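Local coordinates for putative Type I topoisomerase (Deinococcus radiodurans, PDB 3M4A), which probably relaxes supercoiled DNA as a type IB topoisomerase, breaking and rejoining one strand without ATP, at residues T96-A101 against E228-F233; Y150-L155 against W202-V207; F238-G243 against G287-P292; L245-Y250 against V268-F273; K302-Y307 against G326-M331. One frame throughout, in Å; residues are numbered along the deposited sequence. Where two conformers were deposited one is given.

Contact 1: T96-A101 against E228-F233; sequences TRFAGA and EVIGPF
F98 and F233 meet where helix 91-113 packs on the turn that follows helix 219-230, both within the type IB catalytic core. Their rings form a T-shaped (edge-to-face) pair with planes 69° apart, F98 presenting its edge and F233 its face. The touching atom is CD1 of F98, which stands 3.5 Å from F233 CG and offset toward the rim. The helix backbone lies over the same face: F98 CA sits 3.9 Å from the F233 centroid in a CH-pi contact. F98 N comes to 3.4 Å from F233 CZ, so ring and helix are tightly packed here. In F233, CG lies anti to the carbonyl carbon (chi1 -58°), directed toward helix 91-113. A101 CB adds to the contact at 4.0 Å from F233 CE2. An alanine at F233 would probably open a gap beside F98 CD1 and CA and leave A101 CB and R97 CG without their ring partner.

Away from the rings the contact is looser. R97 puts its CG at the F233 edge, 3.8 Å from CZ, but the bent chain then leads its guanidinium away to a salt bridge with E63. A water bridges the two backbones, donating to A101 O at 2.9 Å and to V229 O at 2.8 Å.

The peptide before P232 is cis in the turn that delivers F233. Helix 235-254 also packs on F98, whose ring meets W241 and F238 edge-to-face, while helix 323-337 packs on T96 and A99.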
# COMPACT_ATOMS: atom_id res chain seq x y z
N THR A 96 -4.69 -5.40 10.22
CA THR A 96 -3.85 -6.50 10.69
C THR A 96 -3.68 -7.53 9.59
O THR A 96 -2.59 -8.03 9.37
CB THR A 96 -4.49 -7.19 11.93
OG1 THR A 96 -4.77 -6.21 12.92
CG2 THR A 96 -3.55 -8.24 12.50
N ARG A 97 -4.77 -7.82 8.89
CA ARG A 97 -4.70 -8.77 7.79
C ARG A 97 -3.92 -8.21 6.61
O ARG A 97 -3.12 -8.91 6.00
CB ARG A 97 -6.10 -9.20 7.36
CG ARG A 97 -6.11 -10.47 6.53
CD ARG A 97 -5.74 -11.73 7.35
NE ARG A 97 -6.82 -12.14 8.25
CZ ARG A 97 -7.88 -12.86 7.90
NH1 ARG A 97 -8.06 -13.26 6.64
NH2 ARG A 97 -8.78 -13.19 8.81
N PHE A 98 -4.12 -6.93 6.31
CA PHE A 98 -3.31 -6.27 5.27
C PHE A 98 -1.81 -6.35 5.58
O PHE A 98 -1.00 -6.65 4.70
CB PHE A 98 -3.74 -4.81 5.12
CG PHE A 98 -3.03 -4.07 4.02
CD1 PHE A 98 -3.26 -4.40 2.70
CD2 PHE A 98 -2.14 -3.04 4.31
CE1 PHE A 98 -2.63 -3.72 1.67
CE2 PHE A 98 -1.50 -2.34 3.28
CZ PHE A 98 -1.73 -2.70 1.97
N ALA A 99 -1.43 -6.13 6.84
CA ALA A 99 -0.03 -6.25 7.25
C ALA A 99 0.49 -7.67 7.03
O ALA A 99 1.66 -7.87 6.74
CB ALA A 99 0.13 -5.84 8.72
N GLY A 100 -0.41 -8.64 7.16
CA GLY A 100 -0.09 -10.03 6.83
C GLY A 100 0.18 -10.32 5.35
O GLY A 100 0.87 -11.30 5.04
N ALA A 101 -0.36 -9.48 4.47
CA ALA A 101 -0.19 -9.60 3.01
C ALA A 101 1.02 -8.81 2.49
O ALA A 101 1.44 -9.01 1.36
CB ALA A 101 -1.45 -9.13 2.28
N GLU A 228 -3.66 -8.70 -8.62
CA GLU A 228 -2.79 -9.86 -8.56
C GLU A 228 -1.99 -9.93 -7.27
O GLU A 228 -1.97 -10.98 -6.63
CB GLU A 228 -1.82 -9.91 -9.74
CG GLU A 228 -0.87 -11.11 -9.65
CD GLU A 228 0.23 -11.10 -10.68
OE1 GLU A 228 0.06 -10.43 -11.71
OE2 GLU A 228 1.26 -11.77 -10.45
N VAL A 229 -1.34 -8.83 -6.89
CA VAL A 229 -0.34 -8.89 -5.81
C VAL A 229 -0.90 -8.65 -4.41
O VAL A 229 -0.27 -9.05 -3.44
CB VAL A 229 0.88 -7.97 -6.07
CG1 VAL A 229 1.60 -8.39 -7.37
CG2 VAL A 229 0.48 -6.51 -6.11
N ILE A 230 -2.05 -7.98 -4.30
CA ILE A 230 -2.69 -7.76 -2.99
C ILE A 230 -4.21 -8.03 -2.89
O ILE A 230 -4.76 -7.97 -1.79
CB ILE A 230 -2.43 -6.33 -2.43
CG1 ILE A 230 -2.94 -5.24 -3.39
CG2 ILE A 230 -0.96 -6.16 -2.13
CD1 ILE A 230 -3.12 -3.86 -2.75
N GLY A 231 -4.89 -8.31 -4.00
CA GLY A 231 -6.35 -8.55 -3.94
C GLY A 231 -6.69 -9.60 -2.89
O GLY A 231 -5.98 -10.58 -2.76
N PRO A 232 -7.79 -9.41 -2.13
CA PRO A 232 -8.85 -8.43 -2.24
C PRO A 232 -8.56 -7.03 -1.69
O PRO A 232 -9.41 -6.15 -1.78
CB PRO A 232 -9.98 -9.07 -1.42
CG PRO A 232 -9.28 -9.81 -0.38
CD PRO A 232 -8.01 -10.32 -0.98
N PHE A 233 -7.37 -6.81 -1.14
CA PHE A 233 -7.01 -5.47 -0.72
C PHE A 233 -6.84 -4.61 -1.97
O PHE A 233 -6.63 -5.14 -3.06
CB PHE A 233 -5.74 -5.48 0.13
CG PHE A 233 -5.87 -6.33 1.37
CD1 PHE A 233 -6.61 -5.88 2.46
CD2 PHE A 233 -5.27 -7.58 1.45
CE1 PHE A 233 -6.73 -6.65 3.61
CE2 PHE A 233 -5.40 -8.37 2.60
CZ PHE A 233 -6.13 -7.90 3.68
O HOH W 1 0.00 -10.19 -0.88

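Contact 2: Y150-L155 against W202-V207; sequences YGLSTL and WLFQTV
L155 and L203 join two connecting segments of the type IB catalytic core: the loop from helix 141-147 toward the three-stranded antiparallel sheet 160-183, and the lead into the hairpin of strands 205-207 and 214-216. The link between backbones is L203 N to L155 O, a 3.2 Å hydrogen bond with an N-H...O angle of 157°. The two leucine side chains lie side by side, pointing the same way, with L155 CD1 4.2 Å from L203 CD2.

W202 turns the edge of its indole to the backbone; T154 O lies near the indole plane, 3.4 Å from CZ3. Outside the contact the indole makes cation-pi contacts with R156 and R216, and an alanine in place of W202 would probably leave both arginines without their aromatic partner and the T154 carbonyl without its cover. F204 meets L152 at about a right angle, its CE1 3.5 Å from L152 CD1 and 4.0 Å from CG, which is anti to the backbone N (chi1 -174°). L152 O lies at the ring edge, near its plane, 3.3 Å from F204 CD1. L203 CG lies over the ring centre. A water accepts from F204 N at 3.0 Å and lies 2.7 Å from L155 O.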
# COMPACT_ATOMS: atom_id res chain seq x y z
N TYR A 150 -3.94 15.72 -10.30
CA TYR A 150 -3.13 14.54 -10.58
C TYR A 150 -3.06 13.55 -9.44
O TYR A 150 -3.31 13.90 -8.28
CB TYR A 150 -1.72 14.97 -10.96
CG TYR A 150 -1.69 15.96 -12.10
CD1 TYR A 150 -1.61 17.32 -11.85
CD2 TYR A 150 -1.79 15.52 -13.40
CE1 TYR A 150 -1.60 18.23 -12.90
CE2 TYR A 150 -1.77 16.41 -14.46
CZ TYR A 150 -1.68 17.76 -14.20
OH TYR A 150 -1.65 18.64 -15.27
N GLY A 151 -2.79 12.30 -9.80
CA GLY A 151 -2.53 11.21 -8.88
C GLY A 151 -1.35 10.46 -9.45
O GLY A 151 -0.79 10.85 -10.45
N LEU A 152 -0.96 9.35 -8.83
CA LEU A 152 0.27 8.68 -9.24
C LEU A 152 0.31 8.34 -10.74
O LEU A 152 1.30 8.62 -11.42
CB LEU A 152 0.48 7.43 -8.40
CG LEU A 152 1.81 6.72 -8.65
CD1 LEU A 152 2.99 7.57 -8.17
CD2 LEU A 152 1.79 5.34 -7.96
N SER A 153 -0.77 7.75 -11.26
CA SER A 153 -0.78 7.24 -12.63
C SER A 153 -0.89 8.33 -13.69
O SER A 153 -0.68 8.07 -14.87
CB SER A 153 -1.87 6.19 -12.83
OG SER A 153 -3.17 6.75 -12.80
N THR A 154 -1.20 9.55 -13.26
CA THR A 154 -1.34 10.70 -14.14
C THR A 154 -0.24 11.76 -13.92
O THR A 154 -0.31 12.86 -14.46
CB THR A 154 -2.77 11.30 -14.02
OG1 THR A 154 -3.05 11.63 -12.66
CG2 THR A 154 -3.78 10.25 -14.47
N LEU A 155 0.82 11.41 -13.18
CA LEU A 155 1.91 12.34 -12.97
C LEU A 155 2.65 12.59 -14.27
O LEU A 155 2.78 11.72 -15.12
CB LEU A 155 2.93 11.86 -11.93
CG LEU A 155 2.50 11.80 -10.47
CD1 LEU A 155 3.72 11.47 -9.61
CD2 LEU A 155 1.86 13.10 -10.03
N TRP A 202 4.86 12.54 -19.85
CA TRP A 202 4.33 11.65 -18.80
C TRP A 202 5.45 10.94 -18.07
O TRP A 202 6.51 10.67 -18.65
CB TRP A 202 3.37 10.63 -19.41
CG TRP A 202 2.21 11.26 -20.09
CD1 TRP A 202 2.02 11.40 -21.44
CD2 TRP A 202 1.10 11.90 -19.46
NE1 TRP A 202 0.85 12.06 -21.69
CE2 TRP A 202 0.26 12.38 -20.49
CE3 TRP A 202 0.72 12.10 -18.13
CZ2 TRP A 202 -0.93 13.05 -20.23
CZ3 TRP A 202 -0.46 12.78 -17.87
CH2 TRP A 202 -1.28 13.24 -18.92
N LEU A 203 5.23 10.63 -16.80
CA LEU A 203 6.28 10.06 -15.97
C LEU A 203 6.36 8.53 -16.07
O LEU A 203 7.44 7.99 -16.31
CB LEU A 203 6.08 10.48 -14.51
CG LEU A 203 7.19 10.07 -13.54
CD1 LEU A 203 8.59 10.47 -14.03
CD2 LEU A 203 6.90 10.68 -12.16
N PHE A 204 5.23 7.85 -15.88
CA PHE A 204 5.24 6.38 -15.76
C PHE A 204 4.96 5.77 -17.12
O PHE A 204 3.82 5.71 -17.57
CB PHE A 204 4.28 5.89 -14.67
CG PHE A 204 4.71 6.32 -13.30
CD1 PHE A 204 4.03 7.32 -12.62
CD2 PHE A 204 5.86 5.78 -12.72
CE1 PHE A 204 4.47 7.75 -11.39
CE2 PHE A 204 6.30 6.20 -11.49
CZ PHE A 204 5.62 7.18 -10.82
N GLN A 205 6.06 5.38 -17.76
CA GLN A 205 6.04 4.76 -19.07
C GLN A 205 6.85 3.48 -19.04
O GLN A 205 7.77 3.33 -18.24
CB GLN A 205 6.65 5.70 -20.10
CG GLN A 205 5.92 7.03 -20.25
CD GLN A 205 6.56 7.90 -21.31
OE1 GLN A 205 6.10 7.94 -22.46
NE2 GLN A 205 7.64 8.58 -20.95
N THR A 206 6.54 2.58 -19.96
CA THR A 206 7.28 1.33 -20.08
C THR A 206 7.87 1.29 -21.49
O THR A 206 7.28 1.83 -22.40
CB THR A 206 6.36 0.12 -19.83
OG1 THR A 206 7.06 -1.11 -20.05
CG2 THR A 206 5.11 0.16 -20.72
N VAL A 207 9.05 0.68 -21.61
CA VAL A 207 9.77 0.52 -22.88
C VAL A 207 9.95 -0.97 -23.14
O VAL A 207 10.37 -1.70 -22.24
CB VAL A 207 11.18 1.15 -22.80
CG1 VAL A 207 12.01 0.82 -24.05
CG2 VAL A 207 11.08 2.65 -22.60
O HOH W 2 2.56 9.05 -15.47

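Contact 3: F238-G243 against G287-P292; sequences FRTWGG and GSYICP
R239 and Y289 cross obliquely, the guanidinium plane standing 78° from the tyrosine ring. The aliphatic start of the arginine does the touching: R239 CB lies 3.9 Å from Y289 CE2. Farther out the two polar ends are joined through water. One water accepts from R239 NE at 3.0 Å and lies 2.7 Å from Y289 OH, near the plane of the ring. A second lies 3.0 Å from Y289 OH and has a weak bond from R239 NH2, so two waters grip the hydroxyl. The guanidinium is also held by backbone carbonyls, NH1 by R135 O and NH2 by L278 O.

T240 comes at the same ring from another direction, its side chain crossing that of Y289 at about a right angle, with CG2 3.8 Å from CD2. CG2 lies anti to the carbonyl carbon, and OG1 takes the crowded position (chi1 58°), where it bonds to D237 O. The backbones come very near: T240 O and Y289 O, both acceptors, are 3.3 Å apart. T244 OG1 bonds T240 O, with Y289 O a weak second partner, so its single proton lies between two acceptors. G243 passes close to I290, its O 4.1 Å from I290 CG1.

The contact joins helix 235-254 to helix 282-289 and the residues that follow it in the catalytic core. C291 caps the start of helix 292-299, while helices 91-113 and 323-337 both pack on W241.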
# COMPACT_ATOMS: atom_id res chain seq x y z
N PHE A 238 -3.38 1.05 1.07
CA PHE A 238 -2.05 1.65 1.31
C PHE A 238 -2.17 2.99 2.03
O PHE A 238 -1.29 3.36 2.82
CB PHE A 238 -1.28 1.88 0.02
CG PHE A 238 -0.78 0.62 -0.65
CD1 PHE A 238 0.15 -0.20 -0.01
CD2 PHE A 238 -1.21 0.28 -1.92
CE1 PHE A 238 0.62 -1.34 -0.62
CE2 PHE A 238 -0.74 -0.87 -2.55
CZ PHE A 238 0.18 -1.68 -1.90
N ARG A 239 -3.26 3.72 1.79
CA ARG A 239 -3.45 5.02 2.41
C ARG A 239 -3.97 4.92 3.84
O ARG A 239 -3.54 5.66 4.71
CB ARG A 239 -4.34 5.92 1.55
CG ARG A 239 -3.55 6.51 0.39
CD ARG A 239 -4.43 7.11 -0.68
NE ARG A 239 -5.28 8.19 -0.17
CZ ARG A 239 -4.87 9.45 0.04
NH1 ARG A 239 -3.61 9.80 -0.18
NH2 ARG A 239 -5.74 10.35 0.47
N THR A 240 -4.86 3.95 4.11
CA THR A 240 -5.32 3.71 5.47
C THR A 240 -4.20 3.08 6.33
O THR A 240 -3.93 3.54 7.44
CB THR A 240 -6.58 2.83 5.50
OG1 THR A 240 -6.33 1.58 4.86
CG2 THR A 240 -7.75 3.54 4.80
N TRP A 241 -3.51 2.07 5.81
CA TRP A 241 -2.33 1.53 6.50
C TRP A 241 -1.25 2.60 6.68
O TRP A 241 -0.76 2.82 7.78
CB TRP A 241 -1.75 0.34 5.73
CG TRP A 241 -0.45 -0.17 6.28
CD1 TRP A 241 0.81 0.05 5.76
CD2 TRP A 241 -0.27 -0.98 7.44
NE1 TRP A 241 1.75 -0.59 6.52
CE2 TRP A 241 1.12 -1.22 7.57
CE3 TRP A 241 -1.14 -1.52 8.40
CZ2 TRP A 241 1.66 -1.98 8.61
CZ3 TRP A 241 -0.60 -2.29 9.43
CH2 TRP A 241 0.79 -2.50 9.54
N GLY A 242 -0.88 3.28 5.59
CA GLY A 242 0.16 4.30 5.67
C GLY A 242 -0.18 5.50 6.52
O GLY A 242 0.68 5.99 7.26
N GLY A 243 -1.43 5.97 6.46
CA GLY A 243 -1.88 7.02 7.37
C GLY A 243 -1.79 6.64 8.85
O GLY A 243 -1.34 7.43 9.66
N GLY A 287 -11.58 10.39 10.66
CA GLY A 287 -12.75 9.54 10.45
C GLY A 287 -12.56 8.27 9.63
O GLY A 287 -13.20 7.26 9.91
N SER A 288 -11.69 8.32 8.62
CA SER A 288 -11.58 7.25 7.63
C SER A 288 -10.18 6.64 7.44
O SER A 288 -10.07 5.56 6.86
CB SER A 288 -12.05 7.76 6.27
OG SER A 288 -13.43 8.09 6.29
N TYR A 289 -9.13 7.31 7.90
CA TYR A 289 -7.79 6.85 7.57
C TYR A 289 -7.00 6.32 8.78
O TYR A 289 -6.50 5.20 8.71
CB TYR A 289 -7.03 7.93 6.77
CG TYR A 289 -7.56 8.06 5.36
CD1 TYR A 289 -8.57 8.98 5.05
CD2 TYR A 289 -7.10 7.24 4.34
CE1 TYR A 289 -9.08 9.08 3.76
CE2 TYR A 289 -7.60 7.33 3.05
CZ TYR A 289 -8.59 8.25 2.76
OH TYR A 289 -9.08 8.34 1.47
N ILE A 290 -6.94 7.07 9.87
CA ILE A 290 -6.15 6.63 11.03
C ILE A 290 -6.98 5.69 11.90
O ILE A 290 -8.06 6.06 12.38
CB ILE A 290 -5.69 7.82 11.91
CG1 ILE A 290 -4.87 8.85 11.12
CG2 ILE A 290 -4.87 7.33 13.10
CD1 ILE A 290 -4.61 10.14 11.85
N CYS A 291 -6.48 4.47 12.11
CA CYS A 291 -7.17 3.52 12.99
C CYS A 291 -7.17 4.06 14.43
O CYS A 291 -6.13 4.37 14.98
CB CYS A 291 -6.51 2.15 12.91
SG CYS A 291 -7.25 0.95 14.01
N PRO A 292 -8.35 4.15 15.07
CA PRO A 292 -8.42 4.75 16.40
C PRO A 292 -7.67 3.98 17.48
O PRO A 292 -7.32 4.53 18.53
CB PRO A 292 -9.92 4.77 16.71
CG PRO A 292 -10.50 3.73 15.87
CD PRO A 292 -9.67 3.68 14.61
O HOH W 3 -7.96 6.98 -0.60
O HOH W 4 -8.96 10.71 -0.44

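Contact 4: L245-Y250 against V268-F273; sequences LLAAEY and VDCVKF
D269 OD2, across from Y250, accepts from a water at 2.9 Å and is also salt-bridged to K265 of its own helix. That water reaches Y250 OH only weakly, at 3.4 Å, and the hydroxyl otherwise rests on D269 CB at 3.6 Å. The polar pair lies at the partly exposed side of an alpha-helical hairpin, helices 235-254 and 260-278 running broadly antiparallel. The axes of 245-250 and 268-273 make an angle of 140° between N-to-C directions and come within 9.6 Å.

Y250 makes the largest single contribution to the interface. Its CG lies anti to the backbone N (chi1 -173°), directed toward helix 260-278, and the ring beyond it lies between C270 and F273. On the C270 side, CD2 of Y250 touches C270 CB at 3.5 Å. On the other, CE1 lies 3.6 Å from F273 CD1. The ring planes are inclined by 39°, and Y250 CD1 is over one face of F273, offset toward the rim. L246 CD2 comes to the edge of F273, near its plane, at 4.4 Å from CD2, so the F273 ring, exposed though it is, has a partner at both face and edge.

Deeper in, C270 SG lies obliquely beside the Y250 ring, a Cys sulfur-aromatic contact, and F295 of helix 292-299 touches C270 too. With SG anti to the backbone N, the thiol points to helix 235-254, where C270 SG meets A247 CB at 3.6 Å.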
# COMPACT_ATOMS: atom_id res chain seq x y z
N LEU A 245 0.18 4.23 10.06
CA LEU A 245 1.61 4.07 10.34
C LEU A 245 2.26 5.43 10.64
O LEU A 245 2.96 5.59 11.63
CB LEU A 245 2.30 3.38 9.18
CG LEU A 245 3.81 3.21 9.33
CD1 LEU A 245 4.15 2.27 10.48
CD2 LEU A 245 4.46 2.74 8.02
N LEU A 246 2.01 6.41 9.75
CA LEU A 246 2.58 7.76 9.93
C LEU A 246 2.12 8.38 11.25
O LEU A 246 2.93 8.95 11.98
CB LEU A 246 2.24 8.67 8.73
CG LEU A 246 3.00 9.98 8.64
CD1 LEU A 246 4.46 9.74 8.37
CD2 LEU A 246 2.41 10.86 7.56
N ALA A 247 0.84 8.23 11.57
CA ALA A 247 0.31 8.68 12.86
C ALA A 247 1.02 7.99 14.02
O ALA A 247 1.44 8.65 14.99
CB ALA A 247 -1.19 8.46 12.92
N ALA A 248 1.18 6.68 13.93
CA ALA A 248 1.81 5.93 15.02
C ALA A 248 3.28 6.34 15.22
O ALA A 248 3.76 6.49 16.35
CB ALA A 248 1.69 4.43 14.76
N GLU A 249 3.99 6.53 14.11
CA GLU A 249 5.39 7.00 14.15
C GLU A 249 5.49 8.37 14.76
O GLU A 249 6.34 8.62 15.62
CB GLU A 249 5.94 7.06 12.73
CG GLU A 249 6.25 5.72 12.14
CD GLU A 249 6.69 5.79 10.68
OE1 GLU A 249 6.31 6.74 9.95
OE2 GLU A 249 7.42 4.88 10.28
N TYR A 250 4.61 9.26 14.32
CA TYR A 250 4.54 10.61 14.84
C TYR A 250 4.33 10.59 16.35
O TYR A 250 5.07 11.21 17.07
CB TYR A 250 3.41 11.37 14.16
CG TYR A 250 3.32 12.84 14.48
CD1 TYR A 250 4.05 13.79 13.75
CD2 TYR A 250 2.48 13.29 15.48
CE1 TYR A 250 3.95 15.14 14.02
CE2 TYR A 250 2.36 14.66 15.75
CZ TYR A 250 3.11 15.57 15.01
OH TYR A 250 3.00 16.92 15.28
N VAL A 268 -4.41 16.10 18.11
CA VAL A 268 -4.83 17.12 17.13
C VAL A 268 -3.70 17.43 16.15
O VAL A 268 -3.92 17.41 14.94
CB VAL A 268 -5.30 18.44 17.83
CG1 VAL A 268 -5.48 19.57 16.82
CG2 VAL A 268 -6.58 18.18 18.59
N ASP A 269 -2.49 17.66 16.66
CA ASP A 269 -1.33 17.94 15.82
C ASP A 269 -1.03 16.77 14.87
O ASP A 269 -0.68 16.97 13.71
CB ASP A 269 -0.09 18.21 16.66
CG ASP A 269 -0.12 19.55 17.36
OD1 ASP A 269 -0.85 20.47 16.90
OD2 ASP A 269 0.61 19.70 18.35
N CYS A 270 -1.15 15.56 15.40
CA CYS A 270 -0.93 14.33 14.63
C CYS A 270 -1.89 14.23 13.45
O CYS A 270 -1.45 14.02 12.31
CB CYS A 270 -1.06 13.12 15.55
SG CYS A 270 -0.95 11.51 14.75
N VAL A 271 -3.19 14.42 13.71
CA VAL A 271 -4.20 14.35 12.67
C VAL A 271 -3.93 15.38 11.57
O VAL A 271 -4.06 15.07 10.40
CB VAL A 271 -5.64 14.52 13.23
CG1 VAL A 271 -6.67 14.65 12.10
CG2 VAL A 271 -5.99 13.34 14.12
N LYS A 272 -3.54 16.58 11.97
CA LYS A 272 -3.27 17.63 10.99
C LYS A 272 -2.02 17.32 10.15
O LYS A 272 -2.00 17.61 8.95
CB LYS A 272 -3.20 19.00 11.68
CG LYS A 272 -4.53 19.36 12.35
CD LYS A 272 -4.67 20.83 12.70
CE LYS A 272 -3.69 21.24 13.78
NZ LYS A 272 -4.11 22.49 14.47
N PHE A 273 -1.02 16.69 10.75
CA PHE A 273 0.21 16.31 10.04
C PHE A 273 -0.10 15.23 9.00
O PHE A 273 0.30 15.34 7.85
CB PHE A 273 1.28 15.82 11.02
CG PHE A 273 2.66 15.75 10.45
CD1 PHE A 273 3.62 16.70 10.77
CD2 PHE A 273 3.03 14.70 9.59
CE1 PHE A 273 4.90 16.64 10.25
CE2 PHE A 273 4.32 14.62 9.06
CZ PHE A 273 5.25 15.60 9.38
O HOH W 5 2.41 17.43 18.63

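Contact 5: K302-Y307 against G326-M331; sequences KVLDDY and GALKRM
Y307 and M331 form a Met-aromatic contact where the short 3-10 turn 304-306, after helix 292-299, packs on helix 323-337. The Y307 ring lies against the helix with M331 CA over its face, 3.8 Å from the centroid and 14° off the normal, a CH-pi contact. M331 SD is farther and oblique, 5.3 Å from the centroid of the Y307 ring, and the two side chains cross at about a right angle.

Apolar contacts lie at the turn. L304 reaches the helix backbone, its CD2 3.5 Å from L328 N and 4.0 Å from A327 CB. A327 CB also packs in van der Waals contact on the turn's backbone carbonyl, 3.5 Å from L304 O. L304 touches A248 of helix 235-254 as well, so it is wedged between two helices.

Polar bonds are few. R330 NE donates weakly to Y307 O at 3.0 Å, with an N-H...O angle of only 129°. Within the turn, V303 N donates to the anti lone pair of D306 OD2, which helps to fix the shape of the turn. M331 bends at chi3 (-82°), and this brings CE to 3.5 Å from V303 C.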
# COMPACT_ATOMS: atom_id res chain seq x y z
N LYS A 302 1.08 4.32 25.65
CA LYS A 302 1.77 3.29 24.90
C LYS A 302 1.95 3.71 23.45
O LYS A 302 1.03 4.24 22.84
CB LYS A 302 1.00 1.98 24.97
CG LYS A 302 0.89 1.41 26.40
CD LYS A 302 -0.05 0.24 26.46
CE LYS A 302 -0.02 -0.43 27.84
NZ LYS A 302 -1.39 -0.78 28.27
N VAL A 303 3.13 3.46 22.91
CA VAL A 303 3.47 3.87 21.53
C VAL A 303 4.16 2.70 20.82
O VAL A 303 4.34 1.62 21.42
CB VAL A 303 4.37 5.12 21.52
CG1 VAL A 303 3.58 6.33 22.05
CG2 VAL A 303 5.64 4.89 22.35
N LEU A 304 4.54 2.89 19.56
CA LEU A 304 5.14 1.77 18.79
C LEU A 304 6.29 1.09 19.53
O LEU A 304 6.39 -0.13 19.50
CB LEU A 304 5.66 2.26 17.43
CG LEU A 304 4.60 2.65 16.40
CD1 LEU A 304 5.29 3.21 15.14
CD2 LEU A 304 3.68 1.47 16.07
N ASP A 305 7.13 1.88 20.19
CA ASP A 305 8.28 1.37 20.96
C ASP A 305 7.90 0.23 21.92
O ASP A 305 8.70 -0.67 22.17
CB ASP A 305 8.90 2.46 21.85
CG ASP A 305 9.10 3.80 21.15
OD1 ASP A 305 8.86 3.92 19.94
OD2 ASP A 305 9.51 4.75 21.87
N ASP A 306 6.69 0.29 22.47
CA ASP A 306 6.22 -0.69 23.45
C ASP A 306 5.78 -2.02 22.83
O ASP A 306 5.52 -3.00 23.56
CB ASP A 306 5.07 -0.09 24.26
CG ASP A 306 5.48 1.13 25.04
OD1 ASP A 306 6.36 1.00 25.93
OD2 ASP A 306 4.95 2.23 24.78
N TYR A 307 5.69 -2.07 21.50
CA TYR A 307 5.23 -3.26 20.79
C TYR A 307 6.30 -3.90 19.91
O TYR A 307 5.99 -4.63 18.97
CB TYR A 307 3.98 -2.94 19.98
CG TYR A 307 2.80 -2.64 20.87
CD1 TYR A 307 2.04 -3.67 21.42
CD2 TYR A 307 2.48 -1.33 21.19
CE1 TYR A 307 0.98 -3.40 22.26
CE2 TYR A 307 1.40 -1.05 22.05
CZ TYR A 307 0.67 -2.09 22.58
OH TYR A 307 -0.39 -1.82 23.41
N GLY A 326 6.21 -3.41 11.68
CA GLY A 326 6.15 -4.57 12.54
C GLY A 326 5.57 -4.21 13.88
O GLY A 326 4.70 -4.91 14.40
N ALA A 327 6.04 -3.11 14.45
CA ALA A 327 5.52 -2.66 15.74
C ALA A 327 4.05 -2.28 15.61
O ALA A 327 3.25 -2.57 16.52
CB ALA A 327 6.35 -1.52 16.29
N LEU A 328 3.67 -1.64 14.50
CA LEU A 328 2.26 -1.32 14.27
C LEU A 328 1.37 -2.57 14.21
O LEU A 328 0.29 -2.63 14.81
CB LEU A 328 2.08 -0.48 12.99
CG LEU A 328 0.63 -0.12 12.64
CD1 LEU A 328 -0.01 0.69 13.75
CD2 LEU A 328 0.58 0.65 11.32
N LYS A 329 1.83 -3.58 13.48
CA LYS A 329 1.11 -4.83 13.40
C LYS A 329 0.84 -5.39 14.79
O LYS A 329 -0.27 -5.78 15.09
CB LYS A 329 1.86 -5.86 12.59
CG LYS A 329 0.98 -7.05 12.26
CD LYS A 329 1.68 -8.12 11.49
CE LYS A 329 0.66 -9.18 11.07
NZ LYS A 329 1.29 -10.41 10.54
N ARG A 330 1.88 -5.41 15.61
CA ARG A 330 1.77 -5.94 16.97
C ARG A 330 0.85 -5.06 17.83
O ARG A 330 0.07 -5.60 18.63
CB ARG A 330 3.15 -6.09 17.59
CG ARG A 330 3.92 -7.24 16.98
CD ARG A 330 5.32 -7.35 17.53
NE ARG A 330 5.31 -7.56 18.97
CZ ARG A 330 5.09 -8.72 19.57
NH1 ARG A 330 4.87 -9.83 18.87
NH2 ARG A 330 5.10 -8.78 20.89
N MET A 331 0.92 -3.74 17.66
CA MET A 331 -0.02 -2.85 18.36
C MET A 331 -1.46 -3.14 17.98
O MET A 331 -2.34 -3.22 18.86
CB MET A 331 0.31 -1.38 18.11
CG MET A 331 -0.60 -0.42 18.84
SD MET A 331 -0.30 1.31 18.40
CE MET A 331 1.07 1.70 19.46

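From the N terminus, contact 1 opens on helix 91-113 and closes after helix 219-230, spanning 127 residues. Contact 2 nests inside that loop, tying the 150-155 segment to the lead into strand 205-207, with its centre about 24 Å from that of contact 1. After contact 1 closes, contact 3 opens on helix 235-254 and closes at the 287-292 segment. Contact 4 nests inside it and uses the same helix 235-254. Contact 5 follows in series, bringing helix 323-337 against the 302-307 turn. No loops cross. Contacts 1, 3, 4 and 5 adjoin through W241, L328 and I290, whereas contact 2 stands apart.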